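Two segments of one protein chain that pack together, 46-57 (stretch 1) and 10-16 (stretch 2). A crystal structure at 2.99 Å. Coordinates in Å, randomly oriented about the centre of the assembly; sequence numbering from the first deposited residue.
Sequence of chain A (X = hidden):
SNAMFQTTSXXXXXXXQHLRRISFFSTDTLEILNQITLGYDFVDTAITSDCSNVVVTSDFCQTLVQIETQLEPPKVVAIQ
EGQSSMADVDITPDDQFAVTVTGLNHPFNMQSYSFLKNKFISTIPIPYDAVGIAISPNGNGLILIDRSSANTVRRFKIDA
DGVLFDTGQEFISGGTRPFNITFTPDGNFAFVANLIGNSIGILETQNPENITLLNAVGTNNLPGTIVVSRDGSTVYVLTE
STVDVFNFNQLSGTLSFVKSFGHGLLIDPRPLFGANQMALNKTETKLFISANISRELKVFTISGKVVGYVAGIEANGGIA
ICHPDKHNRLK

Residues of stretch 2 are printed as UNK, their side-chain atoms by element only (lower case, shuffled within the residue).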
ATOM      1  N   ALA A  46      -0.824  -6.429  -3.930  1.00 45.62           N
ATOM      2  CA  ALA A  46      -2.181  -5.914  -3.996  1.00 39.73           C
ATOM      3  C   ALA A  46      -3.095  -7.114  -4.096  1.00 31.12           C
ATOM      4  O   ALA A  46      -2.624  -8.215  -4.336  1.00 28.31           O
ATOM      5  CB  ALA A  46      -2.357  -5.013  -5.189  1.00 31.26           C
ATOM      6  N   ILE A  47      -4.386  -6.892  -3.870  1.00 38.59           N
ATOM      7  CA  ILE A  47      -5.420  -7.916  -4.011  1.00 35.26           C
ATOM      8  C   ILE A  47      -6.596  -7.306  -4.751  1.00 33.84           C
ATOM      9  O   ILE A  47      -6.731  -6.093  -4.832  1.00 38.02           O
ATOM     10  CB  ILE A  47      -5.874  -8.474  -2.653  1.00 30.30           C
ATOM     11  CG1 ILE A  47      -6.525  -9.828  -2.824  1.00 26.49           C
ATOM     12  CG2 ILE A  47      -6.834  -7.542  -1.989  1.00 54.83           C
ATOM     13  CD1 ILE A  47      -6.650 -10.567  -1.533  1.00 56.28           C
ATOM     14  N   THR A  48      -7.454  -8.145  -5.293  1.00 39.30           N
ATOM     15  CA  THR A  48      -8.481  -7.659  -6.208  1.00 46.17           C
ATOM     16  C   THR A  48      -9.843  -7.377  -5.489  1.00 44.63           C
ATOM     17  O   THR A  48     -10.097  -7.933  -4.416  1.00 56.53           O
ATOM     18  CB  THR A  48      -8.481  -8.593  -7.479  1.00 47.48           C
ATOM     19  OG1 THR A  48      -8.086  -7.837  -8.636  1.00 33.34           O
ATOM     20  CG2 THR A  48      -9.793  -9.377  -7.700  1.00 24.71           C
ATOM     21  N   SER A  49     -10.671  -6.463  -6.004  1.00 33.24           N
ATOM     22  CA  SER A  49     -11.973  -6.189  -5.362  1.00 43.32           C
ATOM     23  C   SER A  49     -12.672  -7.501  -5.150  1.00 60.45           C
ATOM     24  O   SER A  49     -12.969  -7.915  -4.025  1.00 57.23           O
ATOM     25  CB  SER A  49     -12.878  -5.377  -6.275  1.00 44.96           C
ATOM     26  OG  SER A  49     -12.482  -4.028  -6.348  1.00 60.77           O
ATOM     27  N   ASP A  50     -12.992  -8.083  -6.304  1.00 70.78           N
ATOM     28  CA  ASP A  50     -13.305  -9.490  -6.534  1.00 53.40           C
ATOM     29  C   ASP A  50     -12.706 -10.407  -5.466  1.00 43.48           C
ATOM     30  O   ASP A  50     -13.399 -11.293  -4.962  1.00 36.42           O
ATOM     31  CB  ASP A  50     -12.782  -9.830  -7.937  1.00 56.27           C
ATOM     32  CG  ASP A  50     -13.119 -11.219  -8.374  1.00 81.52           C
ATOM     33  OD1 ASP A  50     -13.224 -11.437  -9.601  1.00 89.27           O
ATOM     34  OD2 ASP A  50     -13.266 -12.100  -7.505  1.00 94.86           O
ATOM     35  N   CYS A  51     -11.434 -10.170  -5.120  1.00 44.54           N
ATOM     36  CA  CYS A  51     -10.708 -10.921  -4.081  1.00 44.33           C
ATOM     37  C   CYS A  51     -10.072 -12.196  -4.649  1.00 55.46           C
ATOM     38  O   CYS A  51      -9.490 -13.008  -3.914  1.00 48.76           O
ATOM     39  CB  CYS A  51     -11.602 -11.241  -2.870  1.00 30.41           C
ATOM     40  SG  CYS A  51     -11.177 -10.346  -1.357  1.00 50.30           S
ATOM     41  N   SER A  52     -10.163 -12.330  -5.971  1.00 57.98           N
ATOM     42  CA  SER A  52      -9.822 -13.560  -6.672  1.00 52.91           C
ATOM     43  C   SER A  52      -8.361 -13.629  -7.126  1.00 53.70           C
ATOM     44  O   SER A  52      -7.774 -14.711  -7.215  1.00 54.81           O
ATOM     45  CB  SER A  52     -10.743 -13.715  -7.880  1.00 53.15           C
ATOM     46  OG  SER A  52     -10.716 -12.555  -8.696  1.00 52.57           O
ATOM     47  N   ASN A  53      -7.780 -12.476  -7.433  1.00 60.14           N
ATOM     48  CA  ASN A  53      -6.402 -12.430  -7.892  1.00 53.83           C
ATOM     49  C   ASN A  53      -5.505 -11.524  -7.075  1.00 49.00           C
ATOM     50  O   ASN A  53      -5.906 -10.457  -6.616  1.00 51.54           O
ATOM     51  CB  ASN A  53      -6.327 -12.056  -9.367  1.00 49.37           C
ATOM     52  CG  ASN A  53      -6.792 -13.170 -10.251  1.00 46.48           C
ATOM     53  OD1 ASN A  53      -5.993 -13.834 -10.929  1.00 44.84           O
ATOM     54  ND2 ASN A  53      -8.092 -13.421 -10.221  1.00 42.45           N
ATOM     55  N   VAL A  54      -4.273 -11.979  -6.917  1.00 43.32           N
ATOM     56  CA  VAL A  54      -3.262 -11.280  -6.152  1.00 40.42           C
ATOM     57  C   VAL A  54      -2.123 -10.854  -7.073  1.00 41.08           C
ATOM     58  O   VAL A  54      -1.960 -11.402  -8.166  1.00 42.26           O
ATOM     59  CB  VAL A  54      -2.717 -12.191  -5.039  1.00 38.63           C
ATOM     60  CG1 VAL A  54      -1.226 -11.987  -4.845  1.00 41.36           C
ATOM     61  CG2 VAL A  54      -3.477 -11.956  -3.755  1.00 39.12           C
ATOM     62  N   VAL A  55      -1.353  -9.863  -6.635  1.00 35.42           N
ATOM     63  CA  VAL A  55      -0.167  -9.440  -7.359  1.00 37.29           C
ATOM     64  C   VAL A  55       1.000  -9.212  -6.404  1.00 40.43           C
ATOM     65  O   VAL A  55       0.825  -8.562  -5.369  1.00 48.30           O
ATOM     66  CB  VAL A  55      -0.443  -8.175  -8.171  1.00 30.72           C
ATOM     67  CG1 VAL A  55       0.814  -7.405  -8.344  1.00 35.14           C
ATOM     68  CG2 VAL A  55      -1.005  -8.549  -9.524  1.00 30.18           C
ATOM     69  N   VAL A  56       2.170  -9.772  -6.726  1.00 32.65           N
ATOM     70  CA  VAL A  56       3.389  -9.520  -5.945  1.00 32.41           C
ATOM     71  C   VAL A  56       4.479  -8.920  -6.822  1.00 35.95           C
ATOM     72  O   VAL A  56       4.619  -9.279  -7.983  1.00 48.43           O
ATOM     73  CB  VAL A  56       3.943 -10.785  -5.266  1.00 26.99           C
ATOM     74  CG1 VAL A  56       4.784 -10.401  -4.079  1.00 28.62           C
ATOM     75  CG2 VAL A  56       2.831 -11.661  -4.792  1.00 33.37           C
ATOM     76  N   THR A  57       5.257  -8.007  -6.264  1.00 26.58           N
ATOM     77  CA  THR A  57       6.290  -7.314  -7.023  1.00 31.28           C
ATOM     78  C   THR A  57       7.682  -7.748  -6.571  1.00 30.21           C
ATOM     79  O   THR A  57       7.840  -8.365  -5.520  1.00 25.24           O
ATOM     80  CB  THR A  57       6.159  -5.777  -6.868  1.00 31.70           C
ATOM     81  OG1 THR A  57       5.967  -5.464  -5.487  1.00 27.71           O
ATOM     82  CG2 THR A  57       4.976  -5.245  -7.660  1.00 24.87           C
ATOM     83  N   UNK A  10     -11.926 -14.888   4.395  1.00 64.78           N
ATOM     84  CA  UNK A  10     -11.278 -14.501   5.630  1.00 59.51           C
ATOM     85  C   UNK A  10      -9.808 -14.876   5.618  1.00 53.51           C
ATOM     86  O   UNK A  10      -9.373 -15.825   6.270  1.00 53.67           O
ATOM     87  c   UNK A  10     -13.365 -14.430   7.006  1.00 57.09           C
ATOM     88  o   UNK A  10     -14.296 -14.675   6.239  1.00 61.94           O
ATOM     89  c   UNK A  10     -12.027 -15.085   6.816  1.00 59.11           C
ATOM     90  n   UNK A  10     -13.465 -13.555   8.006  1.00 50.07           N
ATOM     91  N   UNK A  11      -9.049 -14.100   4.859  1.00 48.34           N
ATOM     92  CA  UNK A  11      -7.663 -14.423   4.596  1.00 43.14           C
ATOM     93  C   UNK A  11      -6.900 -13.208   4.096  1.00 39.06           C
ATOM     94  O   UNK A  11      -7.485 -12.215   3.661  1.00 42.52           O
ATOM     95  c   UNK A  11      -6.690 -14.088   0.143  1.00 39.88           C
ATOM     96  c   UNK A  11      -6.582 -14.547   1.453  1.00 35.24           C
ATOM     97  c   UNK A  11      -7.904 -14.121  -0.509  1.00 30.38           C
ATOM     98  c   UNK A  11      -7.587 -15.530   3.542  1.00 39.96           C
ATOM     99  c   UNK A  11      -7.692 -15.034   2.122  1.00 34.21           C
ATOM    100  c   UNK A  11      -9.000 -14.601   0.145  1.00 37.66           C
ATOM    101  c   UNK A  11      -8.898 -15.057   1.457  1.00 36.30           C
ATOM    102  N   UNK A  12      -5.583 -13.314   4.131  1.00 30.47           N
ATOM    103  CA  UNK A  12      -4.724 -12.250   3.659  1.00 34.81           C
ATOM    104  C   UNK A  12      -3.393 -12.790   3.177  1.00 42.20           C
ATOM    105  O   UNK A  12      -3.101 -13.971   3.318  1.00 53.65           O
ATOM    106  N   UNK A  13      -2.574 -11.913   2.617  1.00 35.74           N
ATOM    107  CA  UNK A  13      -1.306 -12.318   2.040  1.00 37.40           C
ATOM    108  C   UNK A  13      -0.190 -11.410   2.546  1.00 31.32           C
ATOM    109  O   UNK A  13      -0.387 -10.222   2.695  1.00 33.63           O
ATOM    110  c   UNK A  13      -1.853 -10.972  -0.070  1.00 30.57           C
ATOM    111  c   UNK A  13      -0.021 -12.673  -0.115  1.00 41.66           C
ATOM    112  c   UNK A  13      -1.372 -12.317   0.486  1.00 41.52           C
ATOM    113  c   UNK A  13       0.032 -12.381  -1.585  1.00 46.29           C
ATOM    114  N   UNK A  14       0.974 -11.975   2.828  1.00 27.01           N
ATOM    115  CA  UNK A  14       2.078 -11.187   3.346  1.00 29.41           C
ATOM    116  C   UNK A  14       3.403 -11.626   2.753  1.00 34.05           C
ATOM    117  O   UNK A  14       3.676 -12.821   2.613  1.00 38.57           O
ATOM    118  c   UNK A  14       3.241 -10.330   5.394  1.00 23.02           C
ATOM    119  c   UNK A  14       2.417 -12.693   5.329  1.00 35.68           C
ATOM    120  c   UNK A  14       2.161 -11.265   4.877  1.00 31.19           C
ATOM    121  N   UNK A  15       4.232 -10.644   2.418  1.00 32.67           N
ATOM    122  CA  UNK A  15       5.518 -10.906   1.792  1.00 32.05           C
ATOM    123  C   UNK A  15       6.612 -11.184   2.818  1.00 29.66           C
ATOM    124  O   UNK A  15       6.665 -10.545   3.868  1.00 34.16           O
ATOM    125  c   UNK A  15       5.926  -9.743   0.897  1.00 29.63           C
ATOM    126  c   UNK A  15       4.904  -9.566  -0.219  1.00 20.29           C
ATOM    127  c   UNK A  15       7.317  -9.969   0.353  1.00 18.29           C
ATOM    128  N   UNK A  16       7.456 -12.170   2.522  1.00 24.16           N
ATOM    129  CA  UNK A  16       8.646 -12.439   3.323  1.00 31.85           C
ATOM    130  C   UNK A  16       9.842 -12.347   2.418  1.00 37.28           C
ATOM    131  O   UNK A  16      10.213 -13.312   1.767  1.00 48.51           O
ATOM    132  c   UNK A  16       7.488 -13.937   4.961  1.00 44.30           C
ATOM    133  c   UNK A  16       8.582 -13.813   3.948  1.00 35.67           C
ATOM    134  c   UNK A  16       6.975 -15.344   5.056  1.00 59.39           C
ATOM    135  o   UNK A  16       7.241 -15.982   6.089  1.00 68.19           O
ATOM    136  o   UNK A  16       6.316 -15.814   4.099  1.00 60.48           O
TER

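Position 10 precedes the strand and carries four side-chain atoms: two carbons in line, the second bearing one oxygen and one nitrogen. A carboxamide attached directly to CB identifies asparagine. Asn10 stays out of reach of stretch 1, and its OD1 is hydrogen-bonded elsewhere in the structure.

Position 11 has seven side-chain carbons, one followed by a six-membered ring with no heteroatom, and the ring approaches the side chain of Ile47 and the backbone of Cys51. This is phenylalanine. The CA-to-CB bond of Phe11 points sideways, but the end of the side chain comes nearer to stretch 1. Its CE1 lies 3.9 Å from Ile47 CD1, while Cys51 O sits at the ring edge, near the ring plane, 3.9 Å from Phe11 CZ.

Position 12 has no side-chain atoms, which identifies glycine. A CB on Gly12 would point away from stretch 1, so the absence of a side chain leaves no gap in this contact.

Position 13 shows four carbons, forked at the first, with one arm two carbons long. The branching at CB and the longer arm indicate isoleucine, and the tip of that arm touches two valines of stretch 1. With chi1 and chi2 both t, Ile13 extends its CD1 to 3.5 Å from Val54 CG1 and 4.3 Å from Val56 CG2.

Position 14 has three carbons, one carrying the other two, and is therefore valine. Val14 is buried but out of reach of stretch 1.

Position 15 repeats the three-carbon fork, points toward stretch 1 and meets the side chain of Val56; it is again valine. Val15 CG2 packs 4.0 Å from Val56 CG1.

Position 16 carries three carbons in line, the third bearing two oxygens. The carboxylate at the end of a two-methylene chain is that of glutamate. Glu16 makes no contact with stretch 1; both its carboxylate oxygens are hydrogen-bonded elsewhere in the structure.

The two strands, 53-57 and 11-16, run nearly parallel, at 13° with a closest axial approach of 9.4 Å. That spacing is too wide for backbone pairing, and no hydrogen bond crosses between the stretches. Side chains fill the space instead: Val54 and Val56 point toward Ile13 and Val15, while the intervening Val55 points away. Its backbone pairs with Ala46, Ala46 N to Val55 O and Val55 N to Ala46 O both measuring 3.1 Å, which places Ile47 beside this strand to meet Phe11. The contact is thus a small, mainly apolar one, burying 276 Å² in total.

Stretch 2 10-16: NFGIVVE
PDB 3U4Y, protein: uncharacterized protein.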